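PDB 4WU3: Myo-inositol phosphohydrolase, which probably removes phosphate groups from phytate (inositol hexakisphosphate), and is seen here with inositol-(1,3,4,5)-tetrakisphosphate bound. Local coordinates for residues Y206-T210 with K224-F228; R216-P220 with N331-P335; W237-H241 with F252-H256. The protein carries 2 engineered substitutions. One frame throughout, in Å; residues are numbered along the deposited sequence.

Interaction 1. Residues Y206-T210 with K224-F228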
loop_
_atom_site.group_PDB
_atom_site.type_symbol
_atom_site.label_atom_id
_atom_site.label_comp_id
_atom_site.label_asym_id
_atom_site.label_seq_id
_atom_site.Cartn_x
_atom_site.Cartn_y
_atom_site.Cartn_z
ATOM N N TYR A 206 -5.140 -15.350 27.444
ATOM C CA TYR A 206 -4.329 -14.548 26.541
ATOM C C TYR A 206 -4.234 -15.180 25.162
ATOM O O TYR A 206 -4.062 -16.392 25.037
ATOM C CB TYR A 206 -2.922 -14.400 27.113
ATOM C CG TYR A 206 -1.988 -13.536 26.292
ATOM C CD1 TYR A 206 -2.120 -12.158 26.294
ATOM C CD2 TYR A 206 -0.948 -14.093 25.537
ATOM C CE1 TYR A 206 -1.283 -11.361 25.554
ATOM C CE2 TYR A 206 -0.084 -13.286 24.807
ATOM C CZ TYR A 206 -0.272 -11.923 24.821
ATOM O OH TYR A 206 0.556 -11.091 24.116
ATOM N N PHE A 207 -4.326 -14.347 24.131
ATOM C CA PHE A 207 -4.113 -14.792 22.761
ATOM C C PHE A 207 -3.414 -13.682 21.974
ATOM O O PHE A 207 -3.808 -12.519 22.041
ATOM C CB PHE A 207 -5.435 -15.164 22.106
ATOM C CG PHE A 207 -5.288 -15.688 20.712
ATOM C CD1 PHE A 207 -4.827 -16.977 20.494
ATOM C CD2 PHE A 207 -5.613 -14.897 19.618
ATOM C CE1 PHE A 207 -4.681 -17.471 19.212
ATOM C CE2 PHE A 207 -5.476 -15.389 18.329
ATOM C CZ PHE A 207 -5.008 -16.681 18.125
ATOM N N ARG A 208 -2.373 -14.048 21.244
ATOM C CA ARG A 208 -1.557 -13.082 20.525
ATOM C C ARG A 208 -1.633 -13.291 19.024
ATOM O O ARG A 208 -1.545 -14.412 18.538
ATOM C CB ARG A 208 -0.094 -13.207 20.962
ATOM C CG ARG A 208 0.878 -12.276 20.244
ATOM C CD ARG A 208 0.779 -10.851 20.752
ATOM N NE ARG A 208 1.907 -10.012 20.328
ATOM C CZ ARG A 208 3.067 -9.916 20.978
ATOM N NH1 ARG A 208 3.275 -10.614 22.079
ATOM N NH2 ARG A 208 4.028 -9.116 20.528
ATOM N N LEU A 209 -1.815 -12.191 18.309
ATOM C CA LEU A 209 -1.546 -12.111 16.887
ATOM C C LEU A 209 -0.557 -11.008 16.693
ATOM O O LEU A 209 -0.784 -9.907 17.172
ATOM C CB LEU A 209 -2.803 -11.731 16.120
ATOM C CG LEU A 209 -3.883 -12.786 16.108
ATOM C CD1 LEU A 209 -5.058 -12.271 15.297
ATOM C CD2 LEU A 209 -3.325 -14.069 15.529
ATOM N N THR A 210 0.525 -11.272 15.974
ATOM C CA THR A 210 1.570 -10.273 15.797
ATOM C C THR A 210 1.337 -9.388 14.563
ATOM O O THR A 210 2.039 -9.508 13.564
ATOM C CB THR A 210 2.940 -10.959 15.727
ATOM O OG1 THR A 210 2.891 -12.041 14.790
ATOM C CG2 THR A 210 3.298 -11.512 17.097
ATOM N N LYS A 224 -5.517 -18.199 11.879
ATOM C CA LYS A 224 -5.110 -18.470 13.238
ATOM C C LYS A 224 -6.160 -17.966 14.221
ATOM O O LYS A 224 -6.523 -18.676 15.158
ATOM C CB LYS A 224 -3.751 -17.832 13.526
ATOM C CG LYS A 224 -3.267 -18.108 14.930
ATOM C CD LYS A 224 -1.939 -17.436 15.235
ATOM C CE LYS A 224 -1.408 -17.932 16.576
ATOM N NZ LYS A 224 -0.611 -16.883 17.263
ATOM N N PHE A 225 -6.665 -16.757 13.992
ATOM C CA PHE A 225 -7.735 -16.215 14.829
ATOM C C PHE A 225 -8.991 -17.089 14.808
ATOM O O PHE A 225 -9.577 -17.359 15.857
ATOM C CB PHE A 225 -8.117 -14.800 14.406
ATOM C CG PHE A 225 -9.327 -14.286 15.114
ATOM C CD1 PHE A 225 -9.241 -13.865 16.430
ATOM C CD2 PHE A 225 -10.559 -14.258 14.482
ATOM C CE1 PHE A 225 -10.363 -13.404 17.094
ATOM C CE2 PHE A 225 -11.682 -13.802 15.139
ATOM C CZ PHE A 225 -11.583 -13.370 16.442
ATOM N N LEU A 226 -9.406 -17.511 13.616
ATOM C CA LEU A 226 -10.613 -18.332 13.446
ATOM C C LEU A 226 -10.530 -19.686 14.148
ATOM O O LEU A 226 -11.500 -20.149 14.765
ATOM C CB LEU A 226 -10.911 -18.538 11.966
ATOM C CG LEU A 226 -11.412 -17.266 11.296
ATOM C CD1 LEU A 226 -11.502 -17.406 9.782
ATOM C CD2 LEU A 226 -12.754 -16.878 11.892
ATOM N N GLU A 227 -9.370 -20.313 14.075
ATOM C CA GLU A 227 -9.172 -21.568 14.783
ATOM C C GLU A 227 -9.198 -21.349 16.312
ATOM O O GLU A 227 -9.730 -22.180 17.048
ATOM C CB GLU A 227 -7.887 -22.259 14.322
ATOM C CG GLU A 227 -7.953 -22.733 12.872
ATOM C CD GLU A 227 -9.087 -23.728 12.575
ATOM O OE1 GLU A 227 -9.188 -24.775 13.273
ATOM O OE2 GLU A 227 -9.858 -23.474 11.603
ATOM N N PHE A 228 -8.662 -20.229 16.791
ATOM C CA PHE A 228 -8.839 -19.842 18.197
ATOM C C PHE A 228 -10.312 -19.580 18.522
ATOM O O PHE A 228 -10.846 -20.018 19.550
ATOM C CB PHE A 228 -8.014 -18.586 18.473
ATOM C CG PHE A 228 -8.453 -17.795 19.678
ATOM C CD1 PHE A 228 -8.131 -18.214 20.965
ATOM C CD2 PHE A 228 -9.133 -16.594 19.523
ATOM C CE1 PHE A 228 -8.516 -17.464 22.070
ATOM C CE2 PHE A 228 -9.502 -15.832 20.625
ATOM C CZ PHE A 228 -9.198 -16.274 21.900
#

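Interaction 2. Residues R216-P220 with N331-P335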
loop_
_atom_site.group_PDB
_atom_site.type_symbol
_atom_site.label_atom_id
_atom_site.label_comp_id
_atom_site.label_asym_id
_atom_site.label_seq_id
_atom_site.Cartn_x
_atom_site.Cartn_y
_atom_site.Cartn_z
ATOM N N ARG A 216 -4.047 -4.387 7.568
ATOM C CA ARG A 216 -4.947 -5.498 7.851
ATOM C C ARG A 216 -4.134 -6.700 8.273
ATOM O O ARG A 216 -2.961 -6.800 7.938
ATOM C CB ARG A 216 -5.735 -5.868 6.593
ATOM C CG ARG A 216 -4.849 -6.018 5.353
ATOM C CD ARG A 216 -5.498 -6.900 4.303
ATOM N NE ARG A 216 -5.630 -8.265 4.797
ATOM C CZ ARG A 216 -6.101 -9.280 4.084
ATOM N NH1 ARG A 216 -6.496 -9.093 2.829
ATOM N NH2 ARG A 216 -6.163 -10.488 4.624
ATOM N N PRO A 217 -4.759 -7.641 8.983
ATOM C CA PRO A 217 -4.117 -8.942 9.185
ATOM C C PRO A 217 -3.945 -9.692 7.850
ATOM O O PRO A 217 -4.818 -9.606 6.986
ATOM C CB PRO A 217 -5.124 -9.685 10.057
ATOM C CG PRO A 217 -6.435 -9.105 9.662
ATOM C CD PRO A 217 -6.172 -7.655 9.396
ATOM N N ASP A 218 -2.822 -10.387 7.672
ATOM C CA ASP A 218 -2.653 -11.268 6.520
ATOM C C ASP A 218 -3.494 -12.519 6.724
ATOM O O ASP A 218 -3.834 -12.875 7.854
ATOM C CB ASP A 218 -1.184 -11.658 6.332
ATOM C CG ASP A 218 -0.336 -10.502 5.845
ATOM O OD1 ASP A 218 -0.882 -9.611 5.156
ATOM O OD2 ASP A 218 0.879 -10.477 6.150
ATOM N N ASP A 219 -3.819 -13.183 5.624
ATOM C CA ASP A 219 -4.690 -14.360 5.639
ATOM C C ASP A 219 -4.333 -15.430 6.700
ATOM O O ASP A 219 -5.222 -15.932 7.383
ATOM C CB ASP A 219 -4.733 -15.000 4.245
ATOM C CG ASP A 219 -5.435 -14.130 3.208
ATOM O OD1 ASP A 219 -5.945 -13.044 3.559
ATOM O OD2 ASP A 219 -5.491 -14.535 2.022
ATOM N N PRO A 220 -3.047 -15.805 6.823
ATOM C CA PRO A 220 -2.723 -16.858 7.794
ATOM C C PRO A 220 -3.053 -16.470 9.238
ATOM O O PRO A 220 -3.374 -17.347 10.048
ATOM C CB PRO A 220 -1.210 -17.057 7.621
ATOM C CG PRO A 220 -0.907 -16.556 6.253
ATOM C CD PRO A 220 -1.893 -15.459 5.970
ATOM N N ASN A 331 -7.315 -13.159 -1.899
ATOM C CA ASN A 331 -6.306 -13.506 -0.911
ATOM C C ASN A 331 -5.227 -12.435 -0.740
ATOM O O ASN A 331 -4.926 -11.692 -1.672
ATOM C CB ASN A 331 -5.623 -14.816 -1.309
ATOM C CG ASN A 331 -4.994 -14.741 -2.681
ATOM O OD1 ASN A 331 -5.689 -14.764 -3.698
ATOM N ND2 ASN A 331 -3.678 -14.619 -2.721
ATOM N N SER A 332 -4.642 -12.361 0.453
ATOM C CA SER A 332 -3.417 -11.603 0.624
ATOM C C SER A 332 -2.262 -12.410 0.029
ATOM O O SER A 332 -2.341 -13.620 -0.113
ATOM C CB SER A 332 -3.138 -11.294 2.096
ATOM O OG SER A 332 -2.980 -12.481 2.841
ATOM N N TRP A 333 -1.196 -11.727 -0.336
ATOM C CA TRP A 333 -0.059 -12.391 -0.932
ATOM C C TRP A 333 0.788 -13.071 0.134
ATOM O O TRP A 333 1.025 -12.531 1.222
ATOM C CB TRP A 333 0.782 -11.386 -1.725
ATOM C CG TRP A 333 1.990 -11.985 -2.392
ATOM C CD1 TRP A 333 2.055 -12.506 -3.656
ATOM C CD2 TRP A 333 3.302 -12.139 -1.826
ATOM N NE1 TRP A 333 3.329 -12.957 -3.914
ATOM C CE2 TRP A 333 4.112 -12.747 -2.811
ATOM C CE3 TRP A 333 3.869 -11.824 -0.584
ATOM C CZ2 TRP A 333 5.455 -13.046 -2.594
ATOM C CZ3 TRP A 333 5.214 -12.117 -0.373
ATOM C CH2 TRP A 333 5.990 -12.723 -1.375
ATOM N N GLU A 334 1.256 -14.265 -0.204
ATOM C CA GLU A 334 2.149 -15.039 0.644
ATOM C C GLU A 334 3.283 -15.612 -0.220
ATOM O O GLU A 334 3.058 -15.949 -1.384
ATOM C CB GLU A 334 1.366 -16.174 1.312
ATOM C CG GLU A 334 0.487 -15.735 2.479
ATOM C CD GLU A 334 1.268 -15.557 3.768
ATOM O OE1 GLU A 334 2.000 -16.496 4.159
ATOM O OE2 GLU A 334 1.145 -14.491 4.402
ATOM N N PRO A 335 4.510 -15.708 0.329
ATOM C CA PRO A 335 5.547 -16.378 -0.442
ATOM C C PRO A 335 5.228 -17.854 -0.641
ATOM O O PRO A 335 4.572 -18.468 0.204
ATOM C CB PRO A 335 6.804 -16.201 0.412
ATOM C CG PRO A 335 6.334 -15.808 1.772
ATOM C CD PRO A 335 5.016 -15.121 1.581
#

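Interaction 3. Residues W237-H241 with F252-H256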
loop_
_atom_site.group_PDB
_atom_site.type_symbol
_atom_site.label_atom_id
_atom_site.label_comp_id
_atom_site.label_asym_id
_atom_site.label_seq_id
_atom_site.Cartn_x
_atom_site.Cartn_y
_atom_site.Cartn_z
ATOM N N TRP A 237 -15.501 -14.154 27.065
ATOM C CA TRP A 237 -15.548 -12.731 26.816
ATOM C C TRP A 237 -14.245 -12.342 26.142
ATOM O O TRP A 237 -13.174 -12.645 26.646
ATOM C CB TRP A 237 -15.740 -11.955 28.115
ATOM C CG TRP A 237 -15.879 -10.502 27.871
ATOM C CD1 TRP A 237 -14.883 -9.637 27.557
ATOM C CD2 TRP A 237 -17.083 -9.742 27.890
ATOM N NE1 TRP A 237 -15.383 -8.381 27.378
ATOM C CE2 TRP A 237 -16.739 -8.415 27.568
ATOM C CE3 TRP A 237 -18.420 -10.052 28.126
ATOM C CZ2 TRP A 237 -17.682 -7.392 27.505
ATOM C CZ3 TRP A 237 -19.356 -9.044 28.045
ATOM C CH2 TRP A 237 -18.983 -7.730 27.745
ATOM N N LEU A 238 -14.357 -11.691 24.989
ATOM C CA LEU A 238 -13.202 -11.275 24.197
ATOM C C LEU A 238 -12.948 -9.774 24.284
ATOM O O LEU A 238 -13.834 -8.963 24.034
ATOM C CB LEU A 238 -13.410 -11.657 22.731
ATOM C CG LEU A 238 -13.426 -13.157 22.422
ATOM C CD1 LEU A 238 -13.381 -13.388 20.917
ATOM C CD2 LEU A 238 -12.266 -13.868 23.096
ATOM N N HIS A 239 -11.723 -9.416 24.645
ATOM C CA HIS A 239 -11.313 -8.028 24.662
ATOM C C HIS A 239 -10.182 -7.847 23.668
ATOM O O HIS A 239 -9.093 -8.387 23.869
ATOM C CB HIS A 239 -10.837 -7.611 26.056
ATOM C CG HIS A 239 -10.467 -6.171 26.141
ATOM N ND1 HIS A 239 -11.402 -5.179 26.327
ATOM C CD2 HIS A 239 -9.274 -5.545 25.994
ATOM C CE1 HIS A 239 -10.801 -4.003 26.314
ATOM N NE2 HIS A 239 -9.509 -4.196 26.118
ATOM N N TYR A 240 -10.453 -7.112 22.588
ATOM C CA TYR A 240 -9.464 -6.858 21.547
ATOM C C TYR A 240 -8.715 -5.567 21.839
ATOM O O TYR A 240 -9.306 -4.555 22.258
ATOM C CB TYR A 240 -10.131 -6.714 20.179
ATOM C CG TYR A 240 -10.895 -7.923 19.716
ATOM C CD1 TYR A 240 -10.238 -9.023 19.202
ATOM C CD2 TYR A 240 -12.282 -7.952 19.772
ATOM C CE1 TYR A 240 -10.942 -10.133 18.775
ATOM C CE2 TYR A 240 -12.993 -9.049 19.349
ATOM C CZ TYR A 240 -12.325 -10.142 18.849
ATOM O OH TYR A 240 -13.039 -11.253 18.435
ATOM N N HIS A 241 -7.412 -5.587 21.620
ATOM C CA HIS A 241 -6.653 -4.355 21.712
ATOM C C HIS A 241 -5.408 -4.339 20.816
ATOM O O HIS A 241 -4.829 -5.381 20.473
ATOM C CB HIS A 241 -6.276 -4.083 23.165
ATOM C CG HIS A 241 -4.989 -4.711 23.577
ATOM N ND1 HIS A 241 -3.766 -4.128 23.322
ATOM C CD2 HIS A 241 -4.731 -5.871 24.219
ATOM C CE1 HIS A 241 -2.808 -4.910 23.785
ATOM N NE2 HIS A 241 -3.368 -5.973 24.333
ATOM N N PHE A 252 -10.907 -5.884 14.052
ATOM C CA PHE A 252 -11.297 -7.113 14.728
ATOM C C PHE A 252 -12.627 -7.044 15.465
ATOM O O PHE A 252 -13.279 -8.075 15.652
ATOM C CB PHE A 252 -10.195 -7.631 15.640
ATOM C CG PHE A 252 -9.182 -8.427 14.912
ATOM C CD1 PHE A 252 -8.276 -7.803 14.089
ATOM C CD2 PHE A 252 -9.158 -9.806 15.014
ATOM C CE1 PHE A 252 -7.347 -8.542 13.379
ATOM C CE2 PHE A 252 -8.245 -10.553 14.306
ATOM C CZ PHE A 252 -7.342 -9.918 13.490
ATOM N N MET A 253 -13.032 -5.846 15.861
ATOM C CA MET A 253 -14.370 -5.629 16.412
ATOM C C MET A 253 -15.417 -5.837 15.323
ATOM O O MET A 253 -16.487 -6.408 15.574
ATOM C CB MET A 253 -14.494 -4.220 16.992
ATOM C CG MET A 253 -13.910 -4.092 18.389
ATOM S SD MET A 253 -14.818 -5.068 19.605
ATOM C CE MET A 253 -16.170 -3.950 19.969
ATOM N N VAL A 254 -15.089 -5.369 14.117
ATOM C CA VAL A 254 -15.912 -5.594 12.926
ATOM C C VAL A 254 -15.960 -7.075 12.544
ATOM O O VAL A 254 -17.032 -7.596 12.247
ATOM C CB VAL A 254 -15.406 -4.765 11.731
ATOM C CG1 VAL A 254 -15.998 -5.262 10.421
ATOM C CG2 VAL A 254 -15.755 -3.301 11.939
ATOM N N MET A 255 -14.820 -7.759 12.559
ATOM C CA MET A 255 -14.808 -9.212 12.334
ATOM C C MET A 255 -15.684 -9.968 13.345
ATOM O O MET A 255 -16.450 -10.860 12.983
ATOM C CB MET A 255 -13.381 -9.761 12.397
ATOM C CG MET A 255 -12.504 -9.348 11.227
ATOM S SD MET A 255 -10.759 -9.710 11.526
ATOM C CE MET A 255 -10.783 -11.508 11.589
ATOM N N HIS A 256 -15.558 -9.612 14.615
ATOM C CA HIS A 256 -16.350 -10.233 15.675
ATOM C C HIS A 256 -17.847 -10.057 15.405
ATOM O O HIS A 256 -18.611 -11.024 15.426
ATOM C CB HIS A 256 -15.966 -9.610 17.027
ATOM C CG HIS A 256 -16.468 -10.364 18.221
ATOM N ND1 HIS A 256 -15.711 -11.308 18.882
ATOM C CD2 HIS A 256 -17.646 -10.301 18.881
ATOM C CE1 HIS A 256 -16.406 -11.802 19.891
ATOM N NE2 HIS A 256 -17.581 -11.200 19.917
#

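Interaction 1. Residues Y206-T210 with K224-F228
Phe-207 and Phe-228 lie face to face, their ring centroids 4.0 Å apart and the planes only 9° from parallel. The two side chains run past each other in opposite directions, so each ring also receives the methylene of its partner: Phe-228 CB stands 3.9 Å from the centroid of the Phe-207 ring, and Phe-207 CB comes over the face of the Phe-228 ring in the same way. Both rings swing out anti to their backbone nitrogens (chi1 -177° for Phe-207), which lets one reach out from the strand and the other from the helix until they overlap. Beside the stack, Phe-207 CE2 points at the edge of the Phe-225 ring, close to its plane. Strand 205-211 borders a mixed five-stranded sheet, and helix 219-230 leads from it to the parallel strand 237-241, a beta-alpha-beta crossover of the phosphatase-like fold. The helix segment accordingly runs almost antiparallel to the strand segment, with the axes 10.0 Å apart. Lys-224 crosses the gap with an extended chain that bends only at its last torsion. Its methylenes do apolar work on the way: CG meets Phe-207 CZ at 3.9 Å, and CD lies 3.7 Å from Leu-209 CD2. The ammonium then bonds a strand carbonyl, Lys-224 NZ to Arg-208 O at 2.9 Å, approaching nearly head-on with a C=O...N angle of 165°. NZ also forms a salt bridge with Glu-149, so this one nitrogen ties helix 219-230 to both the strand and helix 149-161. The Arg-208 side chain leaves on the other side of the strand, where it bonds Arg-122 O and pairs with Glu-156. The second methyl of Leu-209, CD1, packs 4.1 Å from Phe-225 CB, the two side chains crossing at about a right angle.

Interaction 2. Residues R216-P220 with N331-P335
Asp-219 and Ser-332 hold each other through two reciprocal hydrogen bonds. Asp-219 N gives its hydrogen to Ser-332 OG over 3.0 Å, almost straight at 169°, while Ser-332 N donates to Asp-219 OD2 at 2.8 Å from above the carboxylate plane. The serine hydroxyl reaches its donor because chi1 of 61° folds OG back between its own N and carbonyl carbon. The other carboxylate oxygen, Asp-219 OD1, takes a salt bridge from Arg-216 NH2, also 2.8 Å long. Arg-216 is itself held by a side-on grip on one carbonyl: its NE lies 2.7 Å and its NH2 2.9 Å from Pro-217 O, which keeps the guanidinium turned toward the aspartate. Ser-332 CB then rests over one face of that guanidinium, 3.8 Å above its plane and toward the rim. Asp-218 occupies the N-cap position of helix 219-230 but makes no capping bond with its side chain; the hydroxyl from 331-335 instead takes the N-H of the first helical residue. A carboxylate at this helix start would probably be stabilised both by the helix end and by the arginine. Farther out, Asn-331 CB lies 3.3 Å from Asp-219 OD2. Asp-219 also touches helix 321-327 through Tyr-321 and Ala-325, while Arg-216 packs on Phe-303 of helix 291-313 and Pro-217 on Ile-251 of helix 247-261. The contact thus pins the loop that runs from helix 321-327 to strand 339-340, heading from the first phosphatase-like half of the chain to the second, against the start of helix 219-230.

Interaction 3. Residues W237-H241 with F252-H256
A tyrosine hydroxyl and an imidazole nitrogen meet deep in an otherwise apolar interface: Tyr-240 OH and His-256 ND1 are hydrogen-bonded at 2.7 Å, and either could be the donor. Strand 237-241 and helix 247-261 flank the loop that corresponds to the phosphate-binding P-loop of protein tyrosine phosphatases, so this contact ties together the two elements from which that loop springs. The segments run roughly antiparallel, their axes 9.6 Å apart. Each bonded atom lies near the plane of the other ring, at its edge, although the rings themselves are turned 73° from each other. His-256 reaches this position by carrying CG anti to its backbone N (chi1 -167°), which sends the imidazole from the helix toward the strand. Its second nitrogen, NE2, is hydrogen-bonded to Met-89 O, so both ring nitrogens have partners and the rotation of the ring is fixed. Phe-252 CB comes over one face of the tyrosine ring, 3.8 Å from Tyr-240 CD1, in a CH-pi contact, the two side chains crossing at about a right angle. On the CD2 side the bent Met-253 chain brings its sulfur within 3.8 Å of Tyr-240 CD2, an oblique Met-aromatic contact. A phenylalanine in place of Tyr-240 would keep the ring contacts but would probably leave His-256 ND1 without its buried polar partner and its imidazole less firmly oriented. Leu-238 also borders the imidazole, its CD1 meeting the ring edge in plane, 3.6 Å from His-256 CE1.

Interactions 1 and 3 serve the same five-stranded sheet, each laying a helix on a strand, and they meet directly: Phe-225 and Phe-252 pack edge-to-face, Leu-209 also touches Phe-252, and the Phe-225 ring reaches Tyr-240. Interaction 3 is wholly buried, whereas interaction 1 is partly so. Interaction 1 depends on aromatic stacking with a lysine at its border; interaction 3 sets one buried polar pair among apolar groups. Interaction 2 uses the beginning of the helix that interaction 1 holds farther along, but joins it to a loop. It lies nearer the surface, close to the second subunit, and works through a salt bridge and side-chain-to-backbone hydrogen bonds. Pro-217 connects it to interaction 3 by touching Phe-252.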